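Side-chain contact in AB hydrolase-1 domain-containing protein (Streptococcus mutans, PDB 4L9A), which probably acts as a carboxylesterase of the alpha/beta hydrolase family, hydrolysing ester substrates in this cariogenic bacterium: residues K179-S184 / G265-L270. Sequence-based numbering, arbitrary orientation.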
loop_
_atom_site.group_PDB
_atom_site.type_symbol
_atom_site.label_atom_id
_atom_site.label_comp_id
_atom_site.label_asym_id
_atom_site.label_seq_id
_atom_site.Cartn_x
_atom_site.Cartn_y
_atom_site.Cartn_z
ATOM N N LYS A 179 -2.286 -15.783 8.404
ATOM C CA LYS A 179 -1.640 -17.004 7.943
ATOM C C LYS A 179 -2.574 -17.831 7.072
ATOM O O LYS A 179 -2.175 -18.309 6.010
ATOM C CB LYS A 179 -1.166 -17.856 9.127
ATOM C CG LYS A 179 0.093 -17.358 9.829
ATOM C CD LYS A 179 1.278 -18.274 9.540
ATOM C CE LYS A 179 2.619 -17.669 9.972
ATOM N NZ LYS A 179 2.755 -17.512 11.446
ATOM N N ASP A 180 -3.811 -18.021 7.528
ATOM C CA ASP A 180 -4.800 -18.793 6.761
ATOM C C ASP A 180 -5.112 -18.105 5.435
ATOM O O ASP A 180 -5.188 -18.743 4.381
ATOM C CB ASP A 180 -6.095 -18.994 7.558
ATOM C CG ASP A 180 -5.913 -19.948 8.727
ATOM O OD1 ASP A 180 -4.921 -20.717 8.723
ATOM O OD2 ASP A 180 -6.755 -19.932 9.650
ATOM N N LEU A 181 -5.281 -16.792 5.496
ATOM C CA LEU A 181 -5.648 -16.019 4.325
ATOM C C LEU A 181 -4.530 -16.075 3.279
ATOM O O LEU A 181 -4.775 -16.393 2.108
ATOM C CB LEU A 181 -5.927 -14.574 4.745
ATOM C CG LEU A 181 -6.797 -13.739 3.822
ATOM C CD1 LEU A 181 -8.137 -14.425 3.635
ATOM C CD2 LEU A 181 -6.972 -12.328 4.378
ATOM N N SER A 182 -3.305 -15.764 3.702
ATOM C CA SER A 182 -2.159 -15.760 2.785
ATOM C C SER A 182 -1.874 -17.161 2.239
ATOM O O SER A 182 -1.492 -17.322 1.074
ATOM C CB SER A 182 -0.910 -15.164 3.457
ATOM O OG SER A 182 -0.568 -15.874 4.636
ATOM N N ARG A 183 -2.066 -18.169 3.088
ATOM C CA ARG A 183 -1.884 -19.564 2.695
ATOM C C ARG A 183 -2.791 -19.937 1.512
ATOM O O ARG A 183 -2.396 -20.696 0.620
ATOM C CB ARG A 183 -2.149 -20.494 3.886
ATOM C CG ARG A 183 -1.495 -21.881 3.776
ATOM C CD ARG A 183 -1.646 -22.684 5.072
ATOM N NE ARG A 183 -0.344 -23.038 5.639
ATOM C CZ ARG A 183 0.084 -22.661 6.841
ATOM N NH1 ARG A 183 -0.687 -21.919 7.631
ATOM N NH2 ARG A 183 1.286 -23.032 7.261
ATOM N N SER A 184 -4.002 -19.389 1.493
ATOM C CA SER A 184 -4.958 -19.702 0.433
ATOM C C SER A 184 -4.622 -19.000 -0.880
ATOM O O SER A 184 -5.019 -19.454 -1.948
ATOM C CB SER A 184 -6.375 -19.315 0.868
ATOM O OG SER A 184 -6.782 -20.070 2.000
ATOM N N GLY A 265 -14.328 -9.315 -3.745
ATOM C CA GLY A 265 -13.607 -9.826 -2.591
ATOM C C GLY A 265 -14.430 -10.088 -1.345
ATOM O O GLY A 265 -15.536 -9.578 -1.194
ATOM N N GLN A 266 -13.869 -10.891 -0.444
ATOM C CA GLN A 266 -14.527 -11.231 0.809
ATOM C C GLN A 266 -13.710 -10.779 2.013
ATOM O O GLN A 266 -14.079 -11.037 3.154
ATOM C CB GLN A 266 -14.763 -12.738 0.897
ATOM C CG GLN A 266 -14.359 -13.499 -0.345
ATOM C CD GLN A 266 -15.465 -13.538 -1.371
ATOM O OE1 GLN A 266 -16.502 -12.896 -1.203
ATOM N NE2 GLN A 266 -15.254 -14.291 -2.444
ATOM N N HIS A 267 -12.595 -10.109 1.750
ATOM C CA HIS A 267 -11.726 -9.638 2.818
ATOM C C HIS A 267 -10.946 -8.391 2.405
ATOM O O HIS A 267 -11.071 -7.908 1.284
ATOM C CB HIS A 267 -10.767 -10.745 3.257
ATOM C CG HIS A 267 -9.982 -11.342 2.133
ATOM N ND1 HIS A 267 -8.825 -10.772 1.649
ATOM C CD2 HIS A 267 -10.193 -12.452 1.389
ATOM C CE1 HIS A 267 -8.356 -11.508 0.659
ATOM N NE2 HIS A 267 -9.167 -12.533 0.481
ATOM N N HIS A 268 -10.138 -7.886 3.328
ATOM C CA HIS A 268 -9.429 -6.626 3.152
ATOM C C HIS A 268 -8.221 -6.738 2.210
ATOM O O HIS A 268 -7.727 -5.731 1.695
ATOM C CB HIS A 268 -8.987 -6.150 4.540
ATOM C CG HIS A 268 -8.316 -4.810 4.568
ATOM N ND1 HIS A 268 -8.819 -3.697 3.925
ATOM C CD2 HIS A 268 -7.207 -4.386 5.225
ATOM C CE1 HIS A 268 -8.037 -2.659 4.163
ATOM N NE2 HIS A 268 -7.055 -3.049 4.959
ATOM N N TYR A 269 -7.752 -7.963 1.983
ATOM C CA TYR A 269 -6.484 -8.163 1.282
ATOM C C TYR A 269 -6.676 -8.500 -0.192
ATOM O O TYR A 269 -6.299 -9.580 -0.661
ATOM C CB TYR A 269 -5.629 -9.220 2.005
ATOM C CG TYR A 269 -5.043 -8.699 3.306
ATOM C CD1 TYR A 269 -5.807 -8.646 4.471
ATOM C CD2 TYR A 269 -3.730 -8.234 3.362
ATOM C CE1 TYR A 269 -5.269 -8.153 5.665
ATOM C CE2 TYR A 269 -3.186 -7.745 4.545
ATOM C CZ TYR A 269 -3.961 -7.708 5.688
ATOM O OH TYR A 269 -3.419 -7.216 6.851
ATOM N N LEU A 270 -7.249 -7.550 -0.923
ATOM C CA LEU A 270 -7.648 -7.786 -2.306
ATOM C C LEU A 270 -6.430 -7.932 -3.210
ATOM O O LEU A 270 -6.487 -8.612 -4.232
ATOM C CB LEU A 270 -8.574 -6.662 -2.795
ATOM C CG LEU A 270 -9.820 -6.495 -1.922
ATOM C CD1 LEU A 270 -10.761 -5.402 -2.481
ATOM C CD2 LEU A 270 -10.562 -7.827 -1.780
#
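L181 meets H267 and Y269 where helix 171-185, part of the helical insertion between strands 134-141 and 235-239, packs on the loop that follows strand 260-263. In the alpha/beta hydrolase fold this loop carries the catalytic histidine. Here H268 fits that role: its ring has E142 on ND1 and S118, weakly, on NE2, consistent with a catalytic triad.

The neighbours of H268 make the contact. L181 reaches across with CG anti to its backbone N (chi1 -158°), and chi2 then sets the two methyls against the rings. CD1 sits over one face of the H267 imidazole, displaced toward the CD2 side of the ring, 3.8 Å from the ring centroid, a CH-pi contact. The other methyl, L181 CD2, bears on H267 ND1 at 3.6 Å and also meets Y269 CD1 at 3.9 Å, approaching the phenol ring obliquely. A branched leucine suits this place because one methyl can lie over the imidazole while the other touches both rings.

H267 is held from within its own loop. With chi1 at 54°, its ring leans forward toward Y269, and ND1 accepts a bond from Y269 N (3.0 Å, bent to 140°), the donor lying close to the imidazole plane. Histidine thus gives an aromatic face to the leucine and a nitrogen to the backbone. H185 meets the same ring, and W272 packs against both L181 and Y269.

Across the interface the attraction is therefore apolar and dispersive, while the internal bond helps to hold the H267 ring; accepting at ND1 would favour the neutral H267 tautomer protonated on NE2.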